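Local coordinates for EmGH1 (Erythrobacter marinus, PDB 5Z87), which probably acts as a beta-glucosidase of glycoside hydrolase family 3, releasing glucose from the ends of beta-linked glucosides, at residues A[61-66]-A[374-379]. Numbering follows the deposited sequence.
Sequences AQLNCP and ERILAA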
loop_
_atom_site.group_PDB
_atom_site.type_symbol
_atom_site.label_atom_id
_atom_site.label_comp_id
_atom_site.label_asym_id
_atom_site.label_seq_id
_atom_site.Cartn_x
_atom_site.Cartn_y
_atom_site.Cartn_z
ATOM N N ALA A 61 -11.187 33.529 -22.007
ATOM C CA ALA A 61 -9.744 33.699 -22.133
ATOM C C ALA A 61 -9.062 33.721 -20.766
ATOM O O ALA A 61 -7.891 33.343 -20.648
ATOM C CB ALA A 61 -9.442 34.978 -22.918
ATOM N N GLN A 62 -9.778 34.154 -19.728
ATOM C CA GLN A 62 -9.252 34.143 -18.370
ATOM C C GLN A 62 -9.080 32.733 -17.799
ATOM O O GLN A 62 -8.552 32.604 -16.692
ATOM C CB GLN A 62 -10.169 34.971 -17.457
ATOM C CG GLN A 62 -10.309 36.435 -17.881
ATOM C CD GLN A 62 -9.006 37.205 -17.749
ATOM O OE1 GLN A 62 -8.360 37.194 -16.693
ATOM N NE2 GLN A 62 -8.589 37.856 -18.839
ATOM N N LEU A 63 -9.494 31.680 -18.508
ATOM C CA LEU A 63 -9.396 30.320 -17.985
ATOM C C LEU A 63 -8.210 29.553 -18.557
ATOM O O LEU A 63 -8.077 28.352 -18.298
ATOM C CB LEU A 63 -10.695 29.553 -18.250
ATOM C CG LEU A 63 -11.982 30.311 -17.898
ATOM C CD1 LEU A 63 -13.188 29.416 -18.011
ATOM C CD2 LEU A 63 -11.907 30.901 -16.500
ATOM N N ASN A 64 -7.345 30.214 -19.324
ATOM C CA ASN A 64 -6.188 29.583 -19.944
ATOM C C ASN A 64 -4.912 30.035 -19.247
ATOM O O ASN A 64 -4.787 31.205 -18.873
ATOM C CB ASN A 64 -6.114 29.931 -21.434
ATOM C CG ASN A 64 -7.425 29.670 -22.156
ATOM O OD1 ASN A 64 -8.082 28.670 -21.897
ATOM N ND2 ASN A 64 -7.812 30.571 -23.063
ATOM N N CYS A 65 -3.962 29.107 -19.075
ATOM C CA CYS A 65 -2.653 29.410 -18.487
ATOM C C CYS A 65 -1.558 28.586 -19.154
ATOM O O CYS A 65 -1.126 27.553 -18.625
ATOM C CB CYS A 65 -2.660 29.158 -16.980
ATOM S SG CYS A 65 -1.147 29.686 -16.136
ATOM N N PRO A 66 -1.072 29.019 -20.319
ATOM C CA PRO A 66 0.045 28.320 -20.969
ATOM C C PRO A 66 1.369 28.706 -20.325
ATOM O O PRO A 66 1.443 29.567 -19.448
ATOM C CB PRO A 66 -0.017 28.819 -22.419
ATOM C CG PRO A 66 -0.480 30.253 -22.258
ATOM C CD PRO A 66 -1.490 30.210 -21.092
ATOM N N GLU A 374 -15.125 34.380 -12.972
ATOM C CA GLU A 374 -15.323 35.348 -11.907
ATOM C C GLU A 374 -14.396 35.061 -10.733
ATOM O O GLU A 374 -13.871 35.996 -10.118
ATOM C CB GLU A 374 -16.793 35.381 -11.465
ATOM C CG GLU A 374 -17.078 36.568 -10.549
ATOM C CD GLU A 374 -18.549 36.742 -10.201
ATOM O OE1 GLU A 374 -19.408 36.554 -11.101
ATOM O OE2 GLU A 374 -18.833 37.068 -9.020
ATOM N N ARG A 375 -14.172 33.776 -10.417
ATOM C CA ARG A 375 -13.205 33.412 -9.381
ATOM C C ARG A 375 -11.825 33.955 -9.720
ATOM O O ARG A 375 -11.157 34.572 -8.878
ATOM C CB ARG A 375 -13.144 31.886 -9.218
ATOM C CG ARG A 375 -14.352 31.283 -8.552
ATOM C CD ARG A 375 -14.664 29.906 -9.094
ATOM N NE ARG A 375 -15.695 29.257 -8.293
ATOM C CZ ARG A 375 -16.080 27.992 -8.433
ATOM N NH1 ARG A 375 -15.526 27.214 -9.353
ATOM N NH2 ARG A 375 -17.032 27.509 -7.650
ATOM N N ILE A 376 -11.394 33.732 -10.964
ATOM C CA ILE A 376 -10.103 34.216 -11.448
ATOM C C ILE A 376 -9.996 35.729 -11.286
ATOM O O ILE A 376 -9.004 36.248 -10.758
ATOM C CB ILE A 376 -9.909 33.806 -12.914
ATOM C CG1 ILE A 376 -9.874 32.287 -13.045
ATOM C CG2 ILE A 376 -8.642 34.453 -13.483
ATOM C CD1 ILE A 376 -8.678 31.672 -12.354
ATOM N N LEU A 377 -11.013 36.458 -11.762
ATOM C CA LEU A 377 -11.003 37.919 -11.680
ATOM C C LEU A 377 -10.934 38.393 -10.235
ATOM O O LEU A 377 -10.192 39.328 -9.914
ATOM C CB LEU A 377 -12.245 38.480 -12.368
ATOM C CG LEU A 377 -12.231 38.242 -13.877
ATOM C CD1 LEU A 377 -13.561 38.676 -14.480
ATOM C CD2 LEU A 377 -11.066 38.968 -14.521
ATOM N N ALA A 378 -11.682 37.742 -9.340
ATOM C CA ALA A 378 -11.669 38.162 -7.943
ATOM C C ALA A 378 -10.287 37.975 -7.338
ATOM O O ALA A 378 -9.813 38.825 -6.569
ATOM C CB ALA A 378 -12.725 37.390 -7.149
ATOM N N ALA A 379 -9.613 36.879 -7.701
ATOM C CA ALA A 379 -8.259 36.661 -7.210
ATOM C C ALA A 379 -7.321 37.736 -7.738
ATOM O O ALA A 379 -6.468 38.244 -6.998
ATOM C CB ALA A 379 -7.771 35.260 -7.603
#
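Within the TIM-barrel-type N-terminal domain of this family 3 glycoside hydrolase, the type I beta turn from Ala61 to Asn64 packs against helix 366-382, with Gln62 and Leu63 meeting Ile376 and Leu377. The backbones stay apart, Gln62 CA and Ile376 CA being 7.0 Å from each other, and no hydrogen bond links the two segments. Ile376 reaches across to the turn. Its CG2 lies 3.7 Å from the carbonyl O of Gln62, and its CG1 3.9 Å from that same Gln62 O; with chi1 at -63°, CG2 is anti to the backbone N and CG1 to the carbonyl carbon, a spread that sets both on this oxygen. Leu63 CD2 adds an apolar contact with Ile376 CG1 at 4.2 Å. The Gln62 chain, bent at chi2 (-66°), crosses the Leu377 side chain at about a right angle, with Gln62 OE1 3.9 Å from Leu377 CD2. That oxygen accepts a hydrogen bond from Lys380 NZ, which ties the buried amide to the same helix. Strand 64-65, which starts at the turn's last residue, pairs parallel with strand 345-346, while Ile376 also touches Tyr309 of strand 309-311. A helix packed through aliphatic side chains over the turn leading into a short strand is consistent with the outer layer of an alpha/beta barrel.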